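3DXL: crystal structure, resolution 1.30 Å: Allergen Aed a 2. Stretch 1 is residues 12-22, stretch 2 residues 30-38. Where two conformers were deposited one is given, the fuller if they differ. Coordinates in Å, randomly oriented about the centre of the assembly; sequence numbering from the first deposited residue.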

# COMPACT_ATOMS: atom_id res chain seq x y z
N ILE A 12 4.82 0.72 0.31
CA ILE A 12 5.69 0.02 1.26
C ILE A 12 6.53 0.99 2.09
O ILE A 12 6.54 0.92 3.32
CB ILE A 12 6.58 -1.03 0.55
CG1 ILE A 12 5.73 -2.21 0.08
CG2 ILE A 12 7.72 -1.49 1.48
CD1 ILE A 12 6.44 -3.17 -0.86
N PHE A 13 7.24 1.89 1.41
CA PHE A 13 8.13 2.77 2.14
C PHE A 13 7.35 3.65 3.13
O PHE A 13 7.73 3.79 4.29
CB PHE A 13 8.96 3.66 1.20
CG PHE A 13 9.82 2.90 0.20
CD1 PHE A 13 10.47 1.72 0.55
CD2 PHE A 13 9.97 3.39 -1.10
CE1 PHE A 13 11.26 1.04 -0.39
CE2 PHE A 13 10.76 2.71 -2.03
CZ PHE A 13 11.39 1.55 -1.67
N THR A 14 6.27 4.25 2.65
CA THR A 14 5.50 5.15 3.50
C THR A 14 4.80 4.44 4.65
O THR A 14 4.77 4.97 5.76
CB THR A 14 4.52 6.04 2.71
OG1 THR A 14 3.61 5.22 1.96
CG2 THR A 14 5.29 6.97 1.77
N ARG A 15 4.25 3.24 4.40
CA ARG A 15 3.65 2.45 5.47
C ARG A 15 4.69 2.10 6.54
O ARG A 15 4.45 2.23 7.73
CB ARG A 15 2.97 1.18 4.93
CG ARG A 15 2.51 0.18 5.99
CD ARG A 15 1.48 0.76 6.99
NE ARG A 15 0.27 1.26 6.34
CZ ARG A 15 -0.76 0.50 6.00
NH1 ARG A 15 -0.77 -0.81 6.26
NH2 ARG A 15 -1.81 1.05 5.41
N CYS A 16 5.86 1.65 6.10
CA CYS A 16 6.90 1.27 7.04
C CYS A 16 7.41 2.47 7.84
O CYS A 16 7.69 2.34 9.03
CB CYS A 16 8.02 0.56 6.30
SG CYS A 16 7.53 -1.09 5.74
N MET A 17 7.47 3.65 7.21
CA MET A 17 7.84 4.85 7.95
C MET A 17 6.74 5.24 8.94
O MET A 17 7.03 5.57 10.09
CB MET A 17 8.17 6.01 7.02
CG MET A 17 9.50 5.82 6.33
SD MET A 17 10.08 7.29 5.48
CE MET A 17 9.01 7.25 4.05
N GLU A 18 5.48 5.17 8.50
CA GLU A 18 4.36 5.50 9.39
C GLU A 18 4.40 4.64 10.66
O GLU A 18 4.18 5.14 11.77
CB GLU A 18 3.03 5.36 8.66
CG GLU A 18 1.84 5.90 9.46
CD GLU A 18 0.55 5.90 8.68
OE1 GLU A 18 0.55 6.26 7.49
OE2 GLU A 18 -0.49 5.57 9.28
N ASP A 19 4.71 3.36 10.48
CA ASP A 19 4.69 2.43 11.60
C ASP A 19 5.93 2.48 12.50
O ASP A 19 5.90 1.96 13.62
CB ASP A 19 4.49 1.01 11.09
CG ASP A 19 3.07 0.74 10.64
OD1 ASP A 19 2.16 1.55 10.96
OD2 ASP A 19 2.86 -0.28 9.97
N ASN A 20 7.02 3.08 12.02
CA ASN A 20 8.30 2.97 12.72
C ASN A 20 8.99 4.27 13.10
O ASN A 20 9.89 4.26 13.94
CB ASN A 20 9.24 2.04 11.96
CG ASN A 20 8.74 0.62 11.97
OD1 ASN A 20 8.80 -0.07 13.00
ND2 ASN A 20 8.22 0.16 10.84
N LEU A 21 8.61 5.39 12.50
CA LEU A 21 9.18 6.66 12.91
C LEU A 21 8.93 6.88 14.40
O LEU A 21 7.86 6.55 14.90
CB LEU A 21 8.56 7.82 12.13
CG LEU A 21 9.06 8.05 10.71
CD1 LEU A 21 8.13 9.01 10.00
CD2 LEU A 21 10.47 8.59 10.71
N GLU A 22 9.90 7.45 15.10
CA GLU A 22 9.69 7.84 16.49
C GLU A 22 8.70 8.99 16.56
O GLU A 22 8.47 9.69 15.57
CB GLU A 22 11.02 8.24 17.14
CG GLU A 22 11.94 7.06 17.37
CD GLU A 22 13.16 7.41 18.19
OE1 GLU A 22 13.37 8.59 18.51
OE2 GLU A 22 13.90 6.47 18.52
N MET A 30 14.90 11.69 11.31
CA MET A 30 14.86 10.33 10.79
C MET A 30 14.12 10.26 9.46
O MET A 30 14.62 9.64 8.51
CB MET A 30 14.26 9.36 11.81
CG MET A 30 15.12 9.18 13.05
SD MET A 30 15.19 7.47 13.59
CE MET A 30 15.41 7.64 15.35
N LEU A 31 12.97 10.92 9.37
CA LEU A 31 12.21 10.94 8.13
C LEU A 31 13.07 11.45 6.96
O LEU A 31 13.05 10.87 5.88
CB LEU A 31 10.95 11.79 8.30
CG LEU A 31 10.11 12.04 7.05
CD1 LEU A 31 9.60 10.76 6.41
CD2 LEU A 31 8.95 12.97 7.39
N ALA A 32 13.80 12.54 7.20
CA ALA A 32 14.63 13.15 6.15
C ALA A 32 15.68 12.19 5.59
O ALA A 32 15.97 12.22 4.40
CB ALA A 32 15.29 14.41 6.68
N LYS A 33 16.25 11.35 6.46
CA LYS A 33 17.24 10.36 6.06
C LYS A 33 16.59 9.16 5.39
O LYS A 33 16.98 8.77 4.28
CB LYS A 33 18.06 9.91 7.27
CG LYS A 33 19.03 10.96 7.76
CD LYS A 33 19.85 10.49 8.96
CE LYS A 33 19.12 10.70 10.28
NZ LYS A 33 20.03 10.61 11.45
N TRP A 34 15.61 8.56 6.05
CA TRP A 34 14.99 7.35 5.52
C TRP A 34 14.40 7.56 4.12
O TRP A 34 14.51 6.69 3.25
CB TRP A 34 13.92 6.80 6.46
CG TRP A 34 14.37 6.45 7.85
CD1 TRP A 34 15.65 6.48 8.35
CD2 TRP A 34 13.53 6.00 8.92
NE1 TRP A 34 15.64 6.08 9.67
CE2 TRP A 34 14.35 5.78 10.04
CE3 TRP A 34 12.16 5.74 9.02
CZ2 TRP A 34 13.84 5.33 11.27
CZ3 TRP A 34 11.65 5.30 10.24
CH2 TRP A 34 12.49 5.10 11.35
N LYS A 35 13.79 8.73 3.90
CA LYS A 35 13.22 9.07 2.59
C LYS A 35 14.24 8.98 1.48
O LYS A 35 13.89 8.64 0.34
CB LYS A 35 12.64 10.49 2.58
CG LYS A 35 11.35 10.66 3.31
CD LYS A 35 10.69 11.99 2.94
CE LYS A 35 11.71 13.09 2.66
NZ LYS A 35 11.03 14.35 2.25
N GLU A 36 15.49 9.31 1.81
CA GLU A 36 16.58 9.37 0.85
C GLU A 36 17.40 8.08 0.81
O GLU A 36 18.52 8.06 0.29
CB GLU A 36 17.49 10.57 1.16
CG GLU A 36 16.77 11.93 1.17
CD GLU A 36 16.02 12.24 -0.12
OE1 GLU A 36 16.58 12.03 -1.22
OE2 GLU A 36 14.86 12.70 -0.04
N TRP A 37 16.83 7.00 1.35
CA TRP A 37 17.49 5.69 1.38
C TRP A 37 18.74 5.68 2.28
O TRP A 37 19.67 4.90 2.08
CB TRP A 37 17.79 5.20 -0.05
CG TRP A 37 16.57 4.73 -0.79
CD1 TRP A 37 15.45 5.46 -1.11
CD2 TRP A 37 16.35 3.42 -1.31
NE1 TRP A 37 14.55 4.67 -1.78
CE2 TRP A 37 15.08 3.41 -1.92
CE3 TRP A 37 17.11 2.24 -1.31
CZ2 TRP A 37 14.56 2.27 -2.54
CZ3 TRP A 37 16.59 1.11 -1.92
CH2 TRP A 37 15.32 1.13 -2.52
N ILE A 38 18.75 6.56 3.28
CA ILE A 38 19.81 6.61 4.28
C ILE A 38 19.23 5.98 5.55
O ILE A 38 18.44 6.61 6.26
CB ILE A 38 20.30 8.06 4.52
CG1 ILE A 38 20.80 8.70 3.21
CG2 ILE A 38 21.40 8.09 5.56
CD1 ILE A 38 21.06 10.21 3.32

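Two helical segments of Aed a 2 illustrate how two helices and the residues that follow can pack mainly through apolar side chains. Their axes run nearly antiparallel, at 155°, and approach no closer than 11.5 Å, a gap wide enough for large residues. Backbone hydrogen bonds run within each stretch, as in Met 17 N to Phe 13 O (2.9 Å) and Trp 34 N to Met 30 O (2.9 Å), and no hydrogen bond crosses between the stretches. A type I beta turn runs from Trp 34 to Trp 37.

What holds the interface is apolar contact. Trp 34 points toward the first stretch and meets several of its residues: Met 17 CG lies 3.8 Å from Trp 34 CE3, near the ring plane at its edge, while Leu 21 CD2 comes within 3.5 Å of Trp 34 CZ3. The same methyl reaches Met 30 CB at 4.0 Å, so one leucine branch bridges successive turns of helix. Met 17 SD, flexible and polarizable, packs 3.6 Å from Leu 31 CD1.

At one end, Phe 13 CZ touches Trp 37 CZ2 at 3.4 Å, their rings inclined at 77°. At the other, Glu 22 CD approaches Met 30 CE at 3.6 Å, a van der Waals contact; its carboxylate finds a hydrogen bond elsewhere in the structure.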